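Folylpolyglutamate synthase protein FOLC (Mycobacterium tuberculosis, PDB 2VOS) probably catalyses ATP-dependent addition of L-glutamate to dihydropteroate, giving dihydrofolate, and then successively to tetrahydrofolate, building folylpolyglutamates. Local coordinates at residues A79-A84 and E296-N301; L266-A271 and Q275-Q280. All blocks are in the same frame, centred on the assembly; numbering follows the deposited sequence.

Interaction 1: A79-A84 and E296-N301. With ADP (adenosine-5'-diphosphate), chain B.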
loop_
_atom_site.group_PDB
_atom_site.type_symbol
_atom_site.label_atom_id
_atom_site.label_comp_id
_atom_site.label_asym_id
_atom_site.label_seq_id
_atom_site.Cartn_x
_atom_site.Cartn_y
_atom_site.Cartn_z
ATOM N N ALA A 79 -0.723 -4.213 5.834
ATOM C CA ALA A 79 -1.275 -3.421 6.949
ATOM C C ALA A 79 -2.737 -3.818 7.128
ATOM O O ALA A 79 -3.204 -4.004 8.236
ATOM C CB ALA A 79 -1.194 -1.933 6.671
ATOM N N ARG A 80 -3.477 -3.886 6.023
ATOM C CA ARG A 80 -4.914 -4.235 6.122
ATOM C C ARG A 80 -5.185 -5.678 6.578
ATOM O O ARG A 80 -6.203 -5.906 7.243
ATOM C CB ARG A 80 -5.633 -3.999 4.816
ATOM C CG ARG A 80 -5.563 -2.446 4.432
ATOM C CD ARG A 80 -6.250 -2.234 3.063
ATOM N NE ARG A 80 -7.719 -2.431 3.105
ATOM C CZ ARG A 80 -8.617 -1.467 3.349
ATOM N NH1 ARG A 80 -8.251 -0.211 3.599
ATOM N NH2 ARG A 80 -9.913 -1.756 3.358
HETATM N N MSE A 81 -4.301 -6.616 6.219
HETATM C CA MSE A 81 -4.354 -7.998 6.685
HETATM C C MSE A 81 -4.076 -8.094 8.199
HETATM O O MSE A 81 -4.827 -8.739 8.911
HETATM C CB MSE A 81 -3.341 -8.858 5.942
HETATM C CG MSE A 81 -3.862 -9.170 4.522
HETATM SE SE MSE A 81 -2.342 -9.858 3.515
HETATM C CE MSE A 81 -3.195 -10.216 1.837
ATOM N N VAL A 82 -3.016 -7.447 8.667
ATOM C CA VAL A 82 -2.759 -7.316 10.106
ATOM C C VAL A 82 -3.968 -6.767 10.840
ATOM O O VAL A 82 -4.364 -7.314 11.855
ATOM C CB VAL A 82 -1.510 -6.399 10.353
ATOM C CG1 VAL A 82 -1.358 -5.996 11.826
ATOM C CG2 VAL A 82 -0.232 -7.066 9.794
ATOM N N ASP A 83 -4.563 -5.667 10.353
ATOM C CA ASP A 83 -5.757 -5.100 10.962
ATOM C C ASP A 83 -6.883 -6.161 11.021
ATOM O O ASP A 83 -7.541 -6.416 12.075
ATOM C CB ASP A 83 -6.190 -3.878 10.115
ATOM C CG ASP A 83 -7.254 -3.031 10.801
ATOM O OD1 ASP A 83 -7.882 -3.550 11.766
ATOM O OD2 ASP A 83 -7.483 -1.862 10.366
ATOM N N ALA A 84 -7.150 -6.793 9.892
ATOM C CA ALA A 84 -8.194 -7.810 9.868
ATOM C C ALA A 84 -7.961 -8.932 10.914
ATOM O O ALA A 84 -8.912 -9.359 11.597
ATOM C CB ALA A 84 -8.306 -8.436 8.445
ATOM N N GLU A 296 -0.609 -14.541 -6.483
ATOM C CA GLU A 296 0.351 -15.239 -5.633
ATOM C C GLU A 296 0.998 -14.261 -4.642
ATOM O O GLU A 296 1.300 -14.610 -3.506
ATOM C CB GLU A 296 1.438 -15.984 -6.447
ATOM C CG GLU A 296 2.368 -16.764 -5.485
ATOM C CD GLU A 296 3.617 -17.306 -6.114
ATOM O OE1 GLU A 296 3.604 -17.514 -7.363
ATOM O OE2 GLU A 296 4.610 -17.530 -5.349
ATOM N N HIS A 297 1.265 -13.043 -5.069
ATOM C CA HIS A 297 1.874 -12.083 -4.151
ATOM C C HIS A 297 1.025 -11.856 -2.908
ATOM O O HIS A 297 1.575 -11.588 -1.818
ATOM C CB HIS A 297 2.099 -10.729 -4.803
ATOM C CG HIS A 297 0.869 -10.128 -5.442
ATOM N ND1 HIS A 297 0.306 -10.649 -6.588
ATOM C CD2 HIS A 297 0.176 -8.992 -5.168
ATOM C CE1 HIS A 297 -0.743 -9.914 -6.926
ATOM N NE2 HIS A 297 -0.799 -8.867 -6.124
ATOM N N GLN A 298 -0.299 -11.910 -3.047
ATOM C CA GLN A 298 -1.141 -11.748 -1.849
ATOM C C GLN A 298 -1.024 -12.956 -0.868
ATOM O O GLN A 298 -1.236 -12.815 0.310
ATOM C CB GLN A 298 -2.601 -11.418 -2.196
ATOM C CG GLN A 298 -2.720 -10.057 -2.968
ATOM C CD GLN A 298 -2.462 -8.859 -2.072
ATOM O OE1 GLN A 298 -2.066 -8.998 -0.919
ATOM N NE2 GLN A 298 -2.739 -7.671 -2.573
ATOM N N ALA A 299 -0.710 -14.137 -1.371
ATOM C CA ALA A 299 -0.450 -15.241 -0.453
ATOM C C ALA A 299 0.777 -14.961 0.404
ATOM O O ALA A 299 0.828 -15.313 1.586
ATOM C CB ALA A 299 -0.263 -16.608 -1.264
ATOM N N HIS A 300 1.774 -14.314 -0.194
ATOM C CA HIS A 300 3.018 -14.005 0.534
ATOM C C HIS A 300 2.793 -12.887 1.537
ATOM O O HIS A 300 3.334 -12.921 2.652
ATOM C CB HIS A 300 4.150 -13.644 -0.475
ATOM C CG HIS A 300 4.633 -14.851 -1.205
ATOM N ND1 HIS A 300 5.255 -15.904 -0.553
ATOM C CD2 HIS A 300 4.500 -15.235 -2.496
ATOM C CE1 HIS A 300 5.482 -16.882 -1.414
ATOM N NE2 HIS A 300 5.027 -16.505 -2.596
ATOM N N ASN A 301 2.003 -11.889 1.136
ATOM C CA ASN A 301 1.591 -10.823 2.045
ATOM C C ASN A 301 0.780 -11.442 3.204
ATOM O O ASN A 301 0.990 -11.070 4.346
ATOM C CB ASN A 301 0.678 -9.780 1.355
ATOM C CG ASN A 301 1.444 -8.974 0.299
ATOM O OD1 ASN A 301 2.680 -8.978 0.299
ATOM N ND2 ASN A 301 0.724 -8.268 -0.563
HETATM P PB ADP B . 2.533 -0.558 -0.928
HETATM O O1B ADP B . 1.667 -0.073 0.206
HETATM O O2B ADP B . 2.669 0.450 -2.035
HETATM O O3B ADP B . 3.830 -1.205 -0.546
HETATM P PA ADP B . 0.219 -2.186 -1.813
HETATM O O1A ADP B . -0.567 -0.887 -1.908
HETATM O O2A ADP B . -0.271 -3.448 -1.122
HETATM O O3A ADP B . 1.805 -1.869 -1.556
HETATM O "O5'" ADP B . 0.314 -2.644 -3.369
HETATM C "C5'" ADP B . 0.608 -1.767 -4.467
HETATM C "C4'" ADP B . 0.656 -2.673 -5.718
HETATM O "O4'" ADP B . 1.783 -3.584 -5.595
HETATM C "C3'" ADP B . -0.519 -3.640 -5.843
HETATM O "O3'" ADP B . -1.491 -3.147 -6.742
HETATM C "C2'" ADP B . -0.022 -4.913 -6.468
HETATM O "O2'" ADP B . 0.127 -4.648 -7.905
HETATM C "C1'" ADP B . 1.415 -4.921 -6.017
HETATM N N9 ADP B . 1.742 -5.762 -4.830
HETATM C C8 ADP B . 1.206 -5.792 -3.563
HETATM N N7 ADP B . 1.885 -6.695 -2.796
HETATM C C5 ADP B . 2.927 -7.152 -3.551
HETATM C C6 ADP B . 4.051 -8.078 -3.368
HETATM N N6 ADP B . 4.231 -8.723 -2.197
HETATM N N1 ADP B . 4.835 -8.284 -4.432
HETATM C C2 ADP B . 4.686 -7.723 -5.660
HETATM N N3 ADP B . 3.694 -6.829 -5.911
HETATM C C4 ADP B . 2.815 -6.555 -4.892
#
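Met81, present as selenomethionine, extends from helix 75-88 to the first turns of helix 296-312, where it touches Gln298 and Asn301. In that second helix Glu296 comes first, taking a hydrogen bond from His300 NE2 on the anti lone pair of OE2 (3.0 Å). His297 follows and turns to the nucleotide: its CB lies 3.6 Å from ADP C6, and its ring sits obliquely beside the purine.

Gln298 bends at its second torsion (chi2 -72°), which turns the amide toward Asn301, one turn on. Gln298 OE1 meets Met81 CE at 3.2 Å, while NE2 bonds to Ser77 OG. Ser77 closes the P-loop sequence GTNGKTS of the Mur ligase ATPase fold, at the start of helix 75-88, and its OG also bonds to ADP. The unbranched chain of Met81, extended beyond CG, carries SE and CE across to Asn301 and Gln298.

Asn301 CB packs on Met81 SE at 3.7 Å, and its amide reads the base. Asn301 OD1 accepts from ADP N6 (2.9 Å), and Asn301 ND2 donates almost straight to ADP N7 (3.0 Å, 172°), a complementary pairing that suits adenine. The same Asn301 ND2 also donates to Gln298 OE1 at 2.9 Å, approaching from above the carbonyl plane (61° out of it), which helps to fix the rotation of the Asn301 amide.

Interaction 2: L266-A271 and Q275-Q280; sequences LRRQIA and QVLQLQ
Arg268 and Gln275 meet across a beta hairpin. Arg268 CB rests against Leu277 CD2 at 3.7 Å, the two side chains running side by side from a non-hydrogen-bonded pair. Arg268 CG passes loosely by both Leu277 CD2 and Gln275 OE1. Arg268 CD then passes 3.7 Å from Gln275 OE1, and Arg268 NE donates to that oxygen at 2.6 Å. Gln275 OE1 lies at the edge of the guanidinium, near its plane, where NE donates and NH2 adds a weak second bond; the amide plane is turned 70° from that of the guanidinium. NH2 ends in a salt bridge with Glu369. An arginine serves well here because its first carbons lie alongside Leu277 while its tip serves a carboxylate and an amide. Gln275 can receive it since its NE2 is held by the carbonyls of Leu293 and Gly295, leaving OE1 turned to the arginine.

Antiparallel backbone bonds pair Gln269 with Val276 and Arg267 with Gln278. The ladder is disturbed at a classic beta bulge: Gln278 O accepts from Leu266 N (2.8 Å) and from Arg267 N (3.2 Å). On the face carrying Arg267 and Gln278, Arg267 NH1 donates to Gln278 OE1 at 2.7 Å, with the oxygen in the guanidinium plane. Nearer the turn, Ala271 CB touches Val276 CG2.

Strand 274-281 is the middle of a three-stranded antiparallel sheet, bonded on its other side to strand 284-291; the face bearing Arg268 and Leu277 is covered by helix 296-312 through Ala299.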
loop_
_atom_site.group_PDB
_atom_site.type_symbol
_atom_site.label_atom_id
_atom_site.label_comp_id
_atom_site.label_asym_id
_atom_site.label_seq_id
_atom_site.Cartn_x
_atom_site.Cartn_y
_atom_site.Cartn_z
ATOM N N LEU A 266 2.694 -22.836 2.474
ATOM C CA LEU A 266 2.910 -24.245 2.182
ATOM C C LEU A 266 2.182 -24.667 0.893
ATOM O O LEU A 266 2.762 -25.363 0.055
ATOM C CB LEU A 266 2.483 -25.117 3.373
ATOM C CG LEU A 266 3.299 -24.918 4.652
ATOM C CD1 LEU A 266 2.867 -25.883 5.745
ATOM C CD2 LEU A 266 4.800 -25.096 4.399
ATOM N N ARG A 267 0.915 -24.280 0.747
ATOM C CA ARG A 267 0.130 -24.692 -0.422
ATOM C C ARG A 267 -0.845 -23.552 -0.745
ATOM O O ARG A 267 -1.257 -22.790 0.144
ATOM C CB ARG A 267 -0.708 -25.952 -0.142
ATOM C CG ARG A 267 -0.034 -27.020 0.675
ATOM C CD ARG A 267 -0.728 -28.439 0.650
ATOM N NE ARG A 267 0.319 -29.481 0.477
ATOM C CZ ARG A 267 1.143 -29.895 1.448
ATOM N NH1 ARG A 267 1.025 -29.387 2.690
ATOM N NH2 ARG A 267 2.090 -30.807 1.182
ATOM N N ARG A 268 -1.279 -23.494 -1.991
ATOM C CA ARG A 268 -2.198 -22.470 -2.413
ATOM C C ARG A 268 -2.951 -22.958 -3.635
ATOM O O ARG A 268 -2.356 -23.621 -4.496
ATOM C CB ARG A 268 -1.373 -21.234 -2.692
ATOM C CG ARG A 268 -1.643 -20.540 -3.902
ATOM C CD ARG A 268 -0.662 -19.309 -3.987
ATOM N NE ARG A 268 -1.522 -18.243 -4.393
ATOM C CZ ARG A 268 -1.829 -17.943 -5.653
ATOM N NH1 ARG A 268 -1.245 -18.589 -6.655
ATOM N NH2 ARG A 268 -2.700 -16.959 -5.883
ATOM N N GLN A 269 -4.260 -22.744 -3.668
ATOM C CA GLN A 269 -5.082 -23.110 -4.810
ATOM C C GLN A 269 -5.907 -21.874 -5.169
ATOM O O GLN A 269 -6.477 -21.253 -4.288
ATOM C CB GLN A 269 -6.107 -24.149 -4.431
ATOM C CG GLN A 269 -5.683 -25.571 -4.451
ATOM C CD GLN A 269 -6.897 -26.417 -4.700
ATOM O OE1 GLN A 269 -8.028 -25.888 -4.769
ATOM N NE2 GLN A 269 -6.693 -27.726 -4.868
ATOM N N ILE A 270 -6.023 -21.580 -6.453
ATOM C CA ILE A 270 -6.965 -20.590 -6.930
ATOM C C ILE A 270 -8.387 -21.045 -6.582
ATOM O O ILE A 270 -8.709 -22.250 -6.634
ATOM C CB ILE A 270 -6.873 -20.467 -8.468
ATOM C CG1 ILE A 270 -5.422 -20.252 -8.856
ATOM C CG2 ILE A 270 -7.771 -19.362 -8.990
ATOM C CD1 ILE A 270 -4.715 -19.300 -7.984
ATOM N N ALA A 271 -9.259 -20.076 -6.281
ATOM C CA ALA A 271 -10.608 -20.382 -5.829
ATOM C C ALA A 271 -11.511 -19.273 -6.385
ATOM O O ALA A 271 -11.035 -18.186 -6.725
ATOM C CB ALA A 271 -10.665 -20.360 -4.323
ATOM N N GLN A 275 -8.363 -17.222 -3.375
ATOM C CA GLN A 275 -7.498 -18.386 -3.288
ATOM C C GLN A 275 -7.637 -19.026 -1.906
ATOM O O GLN A 275 -8.093 -18.388 -0.970
ATOM C CB GLN A 275 -6.026 -17.960 -3.445
ATOM C CG GLN A 275 -5.607 -16.769 -2.580
ATOM C CD GLN A 275 -4.281 -16.137 -3.048
ATOM O OE1 GLN A 275 -3.229 -16.813 -3.004
ATOM N NE2 GLN A 275 -4.328 -14.869 -3.535
ATOM N N VAL A 276 -7.236 -20.287 -1.793
ATOM C CA VAL A 276 -7.283 -20.969 -0.533
ATOM C C VAL A 276 -5.837 -21.326 -0.191
ATOM O O VAL A 276 -5.106 -21.849 -1.027
ATOM C CB VAL A 276 -8.128 -22.227 -0.669
ATOM C CG1 VAL A 276 -8.030 -23.029 0.657
ATOM C CG2 VAL A 276 -9.642 -21.854 -0.955
ATOM N N LEU A 277 -5.426 -21.058 1.039
ATOM C CA LEU A 277 -4.040 -21.214 1.473
ATOM C C LEU A 277 -3.864 -22.203 2.611
ATOM O O LEU A 277 -4.719 -22.344 3.483
ATOM C CB LEU A 277 -3.495 -19.821 1.958
ATOM C CG LEU A 277 -3.758 -18.667 0.973
ATOM C CD1 LEU A 277 -3.305 -17.285 1.604
ATOM C CD2 LEU A 277 -3.034 -18.910 -0.307
ATOM N N GLN A 278 -2.701 -22.828 2.649
ATOM C CA GLN A 278 -2.255 -23.473 3.852
ATOM C C GLN A 278 -0.950 -22.796 4.245
ATOM O O GLN A 278 0.023 -22.812 3.463
ATOM C CB GLN A 278 -1.965 -24.981 3.590
ATOM C CG GLN A 278 -1.582 -25.661 4.888
ATOM C CD GLN A 278 -1.375 -27.152 4.718
ATOM O OE1 GLN A 278 -0.503 -27.587 3.938
ATOM N NE2 GLN A 278 -2.169 -27.953 5.472
ATOM N N LEU A 279 -0.917 -22.210 5.443
ATOM C CA LEU A 279 0.231 -21.406 5.870
ATOM C C LEU A 279 0.931 -22.015 7.083
ATOM O O LEU A 279 0.287 -22.357 8.075
ATOM C CB LEU A 279 -0.236 -19.994 6.219
ATOM C CG LEU A 279 -0.992 -19.198 5.132
ATOM C CD1 LEU A 279 -1.483 -17.770 5.649
ATOM C CD2 LEU A 279 -0.143 -18.994 3.878
ATOM N N GLN A 280 2.249 -22.084 7.021
ATOM C CA GLN A 280 3.017 -22.303 8.234
ATOM C C GLN A 280 3.389 -20.961 8.888
ATOM O O GLN A 280 4.153 -20.161 8.306
ATOM C CB GLN A 280 4.266 -23.097 7.931
ATOM C CG GLN A 280 5.078 -23.383 9.208
ATOM C CD GLN A 280 5.907 -24.574 9.014
ATOM O OE1 GLN A 280 5.415 -25.606 8.554
ATOM N NE2 GLN A 280 7.199 -24.464 9.338
#

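Overall arrangement
Helix 296-312, which supplies one half of interaction 1, packs on the hairpin of interaction 2; the centres of the two contacts are 13 Å apart. The face of segment 296-301 that carries Ala299 meets the hairpin: Ala299 CB lies 3.4 Å from Gln275 OE1 and 3.7 Å from Leu277 CD2, a small residue allowing close packing of helix on sheet. Asn301 and His297 of the same helix meet ADP instead, and Met81 adds helix 75-88. The hairpin of interaction 2 thus backs the nucleotide site without entering it, the side chain of Gln275 staying about 10 Å from ADP. In sequence, both of its strands come between helix 75-88 and helix 296-312.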